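Local atomic coordinates of actin-related protein 8 (Homo sapiens, PDB entry 4FO0), a protein that binds ATP with only low ATPase activity and serves as a proposed core component of the INO80 chromatin remodeling complex. Residues 45-50 against 146-151; 123-128 against 142-147. All blocks are in the same frame, centred on the assembly; numbering follows the deposited sequence.

Contact 1 (45-50 against 146-151)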
loop_
_atom_site.group_PDB
_atom_site.type_symbol
_atom_site.label_atom_id
_atom_site.label_comp_id
_atom_site.label_asym_id
_atom_site.label_seq_id
_atom_site.Cartn_x
_atom_site.Cartn_y
_atom_site.Cartn_z
ATOM N N ALA A 45 -17.894 -6.023 -5.147
ATOM C CA ALA A 45 -18.451 -7.162 -5.869
ATOM C C ALA A 45 -19.742 -6.737 -6.555
ATOM O O ALA A 45 -20.630 -6.152 -5.934
ATOM C CB ALA A 45 -18.711 -8.328 -4.927
ATOM N N ARG A 46 -19.834 -7.025 -7.843
ATOM C CA ARG A 46 -20.999 -6.655 -8.610
ATOM C C ARG A 46 -21.663 -7.910 -9.115
ATOM O O ARG A 46 -20.984 -8.809 -9.633
ATOM C CB ARG A 46 -20.604 -5.759 -9.771
ATOM C CG ARG A 46 -20.343 -4.327 -9.362
ATOM C CD ARG A 46 -20.424 -3.422 -10.562
ATOM N NE ARG A 46 -20.283 -2.007 -10.218
ATOM C CZ ARG A 46 -21.245 -1.253 -9.701
ATOM N NH1 ARG A 46 -22.435 -1.777 -9.429
ATOM N NH2 ARG A 46 -21.008 0.025 -9.444
ATOM N N ARG A 47 -22.986 -7.974 -8.956
ATOM C CA ARG A 47 -23.749 -9.138 -9.393
ATOM C C ARG A 47 -23.773 -9.227 -10.903
ATOM O O ARG A 47 -23.534 -8.242 -11.596
ATOM C CB ARG A 47 -25.179 -9.111 -8.856
ATOM C CG ARG A 47 -25.894 -10.453 -8.995
ATOM C CD ARG A 47 -27.318 -10.407 -8.469
ATOM N NE ARG A 47 -27.501 -11.228 -7.275
ATOM C CZ ARG A 47 -27.706 -12.541 -7.293
ATOM N NH1 ARG A 47 -27.747 -13.192 -8.447
ATOM N NH2 ARG A 47 -27.858 -13.208 -6.155
ATOM N N HIS A 48 -24.033 -10.425 -11.411
ATOM C CA HIS A 48 -24.315 -10.593 -12.827
ATOM C C HIS A 48 -25.742 -10.153 -13.085
ATOM O O HIS A 48 -26.572 -10.175 -12.174
ATOM C CB HIS A 48 -24.161 -12.047 -13.228
ATOM C CG HIS A 48 -22.748 -12.516 -13.223
ATOM N ND1 HIS A 48 -21.699 -11.689 -12.885
ATOM C CD2 HIS A 48 -22.199 -13.719 -13.519
ATOM C CE1 HIS A 48 -20.567 -12.364 -12.971
ATOM N NE2 HIS A 48 -20.843 -13.598 -13.358
ATOM N N LYS A 49 -26.032 -9.749 -14.316
ATOM C CA LYS A 49 -27.396 -9.379 -14.667
ATOM C C LYS A 49 -28.097 -10.555 -15.350
ATOM O O LYS A 49 -29.316 -10.532 -15.542
ATOM C CB LYS A 49 -27.418 -8.132 -15.553
ATOM C CG LYS A 49 -26.359 -7.095 -15.212
ATOM C CD LYS A 49 -24.969 -7.549 -15.655
ATOM C CE LYS A 49 -24.281 -6.488 -16.512
ATOM N NZ LYS A 49 -24.133 -5.175 -15.812
ATOM N N GLN A 50 -27.316 -11.578 -15.701
ATOM C CA GLN A 50 -27.828 -12.786 -16.350
ATOM C C GLN A 50 -27.176 -14.046 -15.806
ATOM O O GLN A 50 -26.122 -13.997 -15.163
ATOM C CB GLN A 50 -27.553 -12.754 -17.852
ATOM C CG GLN A 50 -28.373 -11.767 -18.643
ATOM C CD GLN A 50 -27.914 -11.687 -20.087
ATOM O OE1 GLN A 50 -27.358 -10.676 -20.516
ATOM N NE2 GLN A 50 -28.137 -12.760 -20.841
ATOM N N LEU A 146 -17.963 -19.021 -5.946
ATOM C CA LEU A 146 -18.953 -19.647 -6.821
ATOM C C LEU A 146 -20.201 -18.799 -7.076
ATOM O O LEU A 146 -20.966 -19.086 -7.993
ATOM C CB LEU A 146 -19.391 -20.979 -6.240
ATOM C CG LEU A 146 -18.278 -22.012 -6.169
ATOM C CD1 LEU A 146 -18.793 -23.228 -5.436
ATOM C CD2 LEU A 146 -17.802 -22.365 -7.575
ATOM N N ASP A 147 -20.427 -17.776 -6.258
ATOM C CA ASP A 147 -21.544 -16.865 -6.496
ATOM C C ASP A 147 -21.355 -16.049 -7.752
ATOM O O ASP A 147 -20.243 -15.884 -8.248
ATOM C CB ASP A 147 -21.752 -15.911 -5.330
ATOM C CG ASP A 147 -22.611 -16.502 -4.253
ATOM O OD1 ASP A 147 -23.192 -15.705 -3.484
ATOM O OD2 ASP A 147 -22.704 -17.754 -4.182
ATOM N N CYS A 148 -22.463 -15.516 -8.246
ATOM C CA CYS A 148 -22.477 -14.829 -9.524
ATOM C C CYS A 148 -22.130 -13.372 -9.288
ATOM O O CYS A 148 -22.972 -12.479 -9.418
ATOM C CB CYS A 148 -23.849 -14.974 -10.196
ATOM S SG CYS A 148 -25.264 -14.650 -9.073
ATOM N N TYR A 149 -20.882 -13.137 -8.912
ATOM C CA TYR A 149 -20.406 -11.778 -8.714
ATOM C C TYR A 149 -19.038 -11.623 -9.327
ATOM O O TYR A 149 -18.182 -12.509 -9.189
ATOM C CB TYR A 149 -20.376 -11.425 -7.227
ATOM C CG TYR A 149 -21.746 -11.190 -6.629
ATOM C CD1 TYR A 149 -22.589 -12.257 -6.327
ATOM C CD2 TYR A 149 -22.197 -9.901 -6.358
ATOM C CE1 TYR A 149 -23.837 -12.045 -5.773
ATOM C CE2 TYR A 149 -23.449 -9.682 -5.798
ATOM C CZ TYR A 149 -24.267 -10.759 -5.514
ATOM O OH TYR A 149 -25.514 -10.550 -4.965
ATOM N N ASN A 150 -18.836 -10.517 -10.040
ATOM C CA ASN A 150 -17.486 -10.144 -10.470
ATOM C C ASN A 150 -16.833 -9.303 -9.387
ATOM O O ASN A 150 -17.501 -8.495 -8.728
ATOM C CB ASN A 150 -17.501 -9.381 -11.783
ATOM C CG ASN A 150 -18.023 -10.212 -12.937
ATOM O OD1 ASN A 150 -17.862 -11.431 -12.969
ATOM N ND2 ASN A 150 -18.649 -9.550 -13.895
ATOM N N ILE A 151 -15.537 -9.515 -9.188
ATOM C CA ILE A 151 -14.790 -8.781 -8.176
ATOM C C ILE A 151 -13.918 -7.723 -8.828
ATOM O O ILE A 151 -13.138 -8.025 -9.739
ATOM C CB ILE A 151 -13.913 -9.723 -7.353
ATOM C CG1 ILE A 151 -14.771 -10.831 -6.744
ATOM C CG2 ILE A 151 -13.149 -8.950 -6.279
ATOM C CD1 ILE A 151 -15.815 -10.334 -5.788
#
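Arg46 and Asn150 form the hydrogen-bonded pair of a short antiparallel beta pairing between strands 45-47 and 149-151. The axes of these strand pieces approach to 4.4 Å, their directions 152° apart. Arg46 N gives a straight bond to Asn150 O (2.9 Å), and Asn150 N returns one to Arg46 O. Ala45 with Ile151 and Arg47 with Tyr149 are the flanking non-hydrogen-bonded pairs. Past the strand, His48 N still reaches Cys148 O at 3.1 Å, from above the carbonyl plane. Cys148 is here the centre of an inverse gamma turn.

Ala45, Arg47, Tyr149 and Ile151 share one face of the sheet. The Tyr149 ring lies across Arg47, whose CA sits over one ring face, 3.9 Å from the centroid, in a CH-pi contact. CB of Arg47 meets the ring at Tyr149 CE2 (3.6 Å). CG of Arg47, anti to the backbone N (chi1 -166°), lies 3.6 Å from Cys148 O. Arg47 NE makes a weak bond to Tyr149 OH, whose stronger partner is Pro132 O. An alanine at Tyr149 would probably open a gap beside CA and CB of Arg47 and leave Pro132 O without its hydroxyl mate. Ala45 CB packs on Ile151 CD1 at 3.6 Å. Beyond the strand end, the His48 ring has Cys148 C above its centre, 3.9 Å from the plane. Asn150, on the face of Arg46, has its OD1 bonded by Tyr56 N.

The pairing belongs to the mixed sheet of this actin-family fold. Strand 38-47 also pairs with strand 134-136, where Leu135 touches both Ala45 and Tyr149. Ile151 also makes backbone hydrogen bonds with Tyr56 and Asp58, which lie in a loop. Arg46 forms a salt bridge with Asp176 of helix 170-187.

Contact 2 (123-128 against 142-147). With GOL (glycerol), chain I.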
loop_
_atom_site.group_PDB
_atom_site.type_symbol
_atom_site.label_atom_id
_atom_site.label_comp_id
_atom_site.label_asym_id
_atom_site.label_seq_id
_atom_site.Cartn_x
_atom_site.Cartn_y
_atom_site.Cartn_z
ATOM N N ASN A 123 -16.163 -18.454 10.413
ATOM C CA ASN A 123 -16.380 -17.467 9.369
ATOM C C ASN A 123 -17.265 -18.034 8.295
ATOM O O ASN A 123 -17.211 -19.228 8.010
ATOM C CB ASN A 123 -15.060 -17.026 8.735
ATOM C CG ASN A 123 -14.167 -16.321 9.708
ATOM O OD1 ASN A 123 -14.629 -15.583 10.599
ATOM N ND2 ASN A 123 -12.872 -16.550 9.564
ATOM N N LYS A 124 -18.071 -17.176 7.685
ATOM C CA LYS A 124 -18.950 -17.629 6.614
ATOM C C LYS A 124 -18.961 -16.688 5.424
ATOM O O LYS A 124 -18.557 -15.536 5.515
ATOM C CB LYS A 124 -20.370 -17.840 7.137
ATOM C CG LYS A 124 -20.889 -16.678 7.922
ATOM C CD LYS A 124 -22.038 -17.116 8.785
ATOM C CE LYS A 124 -21.617 -18.249 9.695
ATOM N NZ LYS A 124 -22.809 -18.815 10.395
ATOM N N TRP A 125 -19.413 -17.205 4.294
ATOM C CA TRP A 125 -19.576 -16.389 3.118
ATOM C C TRP A 125 -20.556 -15.272 3.407
ATOM O O TRP A 125 -21.516 -15.455 4.157
ATOM C CB TRP A 125 -20.140 -17.235 2.010
ATOM C CG TRP A 125 -19.319 -18.430 1.672
ATOM C CD1 TRP A 125 -19.742 -19.722 1.650
ATOM C CD2 TRP A 125 -17.948 -18.453 1.253
ATOM N NE1 TRP A 125 -18.726 -20.553 1.247
ATOM C CE2 TRP A 125 -17.612 -19.799 0.997
ATOM C CE3 TRP A 125 -16.977 -17.464 1.056
ATOM C CZ2 TRP A 125 -16.345 -20.185 0.567
ATOM C CZ3 TRP A 125 -15.720 -17.849 0.631
ATOM C CH2 TRP A 125 -15.415 -19.197 0.393
ATOM N N THR A 126 -20.311 -14.111 2.815
ATOM C CA THR A 126 -21.304 -13.047 2.804
ATOM C C THR A 126 -22.646 -13.581 2.285
ATOM O O THR A 126 -22.703 -14.284 1.273
ATOM C CB THR A 126 -20.848 -11.928 1.882
ATOM O OG1 THR A 126 -19.606 -11.411 2.367
ATOM C CG2 THR A 126 -21.894 -10.818 1.803
ATOM N N ASN A 127 -23.735 -13.262 2.970
ATOM C CA ASN A 127 -25.021 -13.724 2.479
ATOM C C ASN A 127 -25.532 -12.904 1.302
ATOM O O ASN A 127 -25.649 -11.680 1.376
ATOM C CB ASN A 127 -26.073 -13.776 3.580
ATOM C CG ASN A 127 -27.405 -14.273 3.067
ATOM O OD1 ASN A 127 -27.575 -15.464 2.790
ATOM N ND2 ASN A 127 -28.348 -13.359 2.905
ATOM N N THR A 128 -25.839 -13.598 0.218
ATOM C CA THR A 128 -26.324 -12.951 -0.986
ATOM C C THR A 128 -27.688 -13.516 -1.399
ATOM O O THR A 128 -28.069 -13.456 -2.570
ATOM C CB THR A 128 -25.326 -13.144 -2.138
ATOM O OG1 THR A 128 -25.351 -14.512 -2.563
ATOM C CG2 THR A 128 -23.916 -12.780 -1.692
ATOM N N TYR A 142 -15.662 -11.522 1.010
ATOM C CA TYR A 142 -16.228 -12.763 1.542
ATOM C C TYR A 142 -17.358 -13.379 0.722
ATOM O O TYR A 142 -18.056 -14.282 1.174
ATOM C CB TYR A 142 -16.671 -12.554 2.977
ATOM C CG TYR A 142 -15.530 -12.739 3.916
ATOM C CD1 TYR A 142 -14.638 -11.705 4.159
ATOM C CD2 TYR A 142 -15.313 -13.961 4.530
ATOM C CE1 TYR A 142 -13.573 -11.875 5.013
ATOM C CE2 TYR A 142 -14.259 -14.142 5.387
ATOM C CZ TYR A 142 -13.387 -13.099 5.622
ATOM O OH TYR A 142 -12.330 -13.283 6.478
ATOM N N VAL A 143 -17.536 -12.882 -0.485
ATOM C CA VAL A 143 -18.455 -13.500 -1.405
ATOM C C VAL A 143 -17.879 -14.839 -1.870
ATOM O O VAL A 143 -16.749 -14.905 -2.355
ATOM C CB VAL A 143 -18.717 -12.565 -2.594
ATOM C CG1 VAL A 143 -19.467 -13.288 -3.698
ATOM C CG2 VAL A 143 -19.481 -11.326 -2.111
ATOM N N ASN A 144 -18.648 -15.905 -1.673
ATOM C CA ASN A 144 -18.312 -17.217 -2.198
ATOM C C ASN A 144 -17.902 -17.077 -3.663
ATOM O O ASN A 144 -18.617 -16.482 -4.454
ATOM C CB ASN A 144 -19.518 -18.139 -2.053
ATOM C CG ASN A 144 -19.225 -19.578 -2.463
ATOM O OD1 ASN A 144 -18.402 -19.849 -3.337
ATOM N ND2 ASN A 144 -19.931 -20.509 -1.840
ATOM N N PRO A 145 -16.720 -17.595 -4.016
ATOM C CA PRO A 145 -16.161 -17.493 -5.372
ATOM C C PRO A 145 -17.082 -18.135 -6.403
ATOM O O PRO A 145 -16.977 -17.831 -7.594
ATOM C CB PRO A 145 -14.873 -18.306 -5.285
ATOM C CG PRO A 145 -14.581 -18.440 -3.853
ATOM C CD PRO A 145 -15.840 -18.332 -3.095
ATOM N N LEU A 146 -17.963 -19.021 -5.946
ATOM C CA LEU A 146 -18.953 -19.647 -6.821
ATOM C C LEU A 146 -20.201 -18.799 -7.076
ATOM O O LEU A 146 -20.966 -19.086 -7.993
ATOM C CB LEU A 146 -19.391 -20.979 -6.240
ATOM C CG LEU A 146 -18.278 -22.012 -6.169
ATOM C CD1 LEU A 146 -18.793 -23.228 -5.436
ATOM C CD2 LEU A 146 -17.802 -22.365 -7.575
ATOM N N ASP A 147 -20.427 -17.776 -6.258
ATOM C CA ASP A 147 -21.544 -16.865 -6.496
ATOM C C ASP A 147 -21.355 -16.049 -7.752
ATOM O O ASP A 147 -20.243 -15.884 -8.248
ATOM C CB ASP A 147 -21.752 -15.911 -5.330
ATOM C CG ASP A 147 -22.611 -16.502 -4.253
ATOM O OD1 ASP A 147 -23.192 -15.705 -3.484
ATOM O OD2 ASP A 147 -22.704 -17.754 -4.182
HETATM C C1 GOL I . -23.204 -18.036 -1.053
HETATM O O1 GOL I . -22.340 -19.129 -0.821
HETATM C C2 GOL I . -24.318 -17.995 -0.009
HETATM O O2 GOL I . -23.794 -17.580 1.243
HETATM C C3 GOL I . -25.394 -17.030 -0.517
HETATM O O3 GOL I . -26.258 -16.602 0.515
HETATM O O HOH W 1 -21.421 -15.376 -0.982
#
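Thr126 and Tyr142 bring two loops of the actin-family fold together, with Thr126 N bonded to Tyr142 O at 2.8 Å from well above the carbonyl plane. Tyr142 is where the chain leaves helix 138-141. The loop then makes a type I beta turn from Asn144 to Asp147. An Asx turn lies within it, as Asn144 OD1 accepts from Leu146 N.

Trp125 lays one indole face over the start of this turn. Asn144 CB sits above the five-membered ring, 3.7 Å from its centroid and close to the ring normal. Pro145 CD sits over the six-membered ring on the same face, at 4.0 Å from that centroid. With CG anti to the backbone N (chi1 -175°), the Asn144 amide stacks on the indole, planes 29° apart. Trp125 NE1 and Asn144 ND2 are both donors and do not bond. NE1 gives its hydrogen to Asp340 OD2, and ND2 to O1 of a glycerol probably left from crystallisation. Tyr142 O lies at the indole edge, in its plane.

Thr126 OG1 comes against Tyr142 CB at 3.2 Å, the two side chains crossing at about a right angle. The same hydroxyl is hydrogen-bonded to Glu139 O, in the helix before Tyr142. A water links the loops, giving hydrogens to Thr126 O and Asp147 OD1 and accepting from Asn144 N. At the far end Thr128 and Asp147 meet tip to tip. Thr128 OG1 donates to Asp147 OD1 at 2.6 Å, nearly in line with the carboxylate C-O bond.

How the contacts relate
Contact 1 is buried and contact 2 lies at the surface, their centres about 11 Å apart. Both end on one stretch of chain, and they share Leu146 and Asp147. Cys148 alone separates the turn of contact 2 from the strand of contact 1. Regular backbone pairing dominates contact 1. Contact 2 has a single direct backbone bond and uses an indole face, a hydroxyl-carboxylate bond and a bridging water. Val143 joins the two, its CG1 packing on Tyr149 CB at 4.1 Å and its CG2 near Ala45 CB. Thr128 also packs against Tyr149. Leu135 of strand 134-136 touches side chains of both contacts.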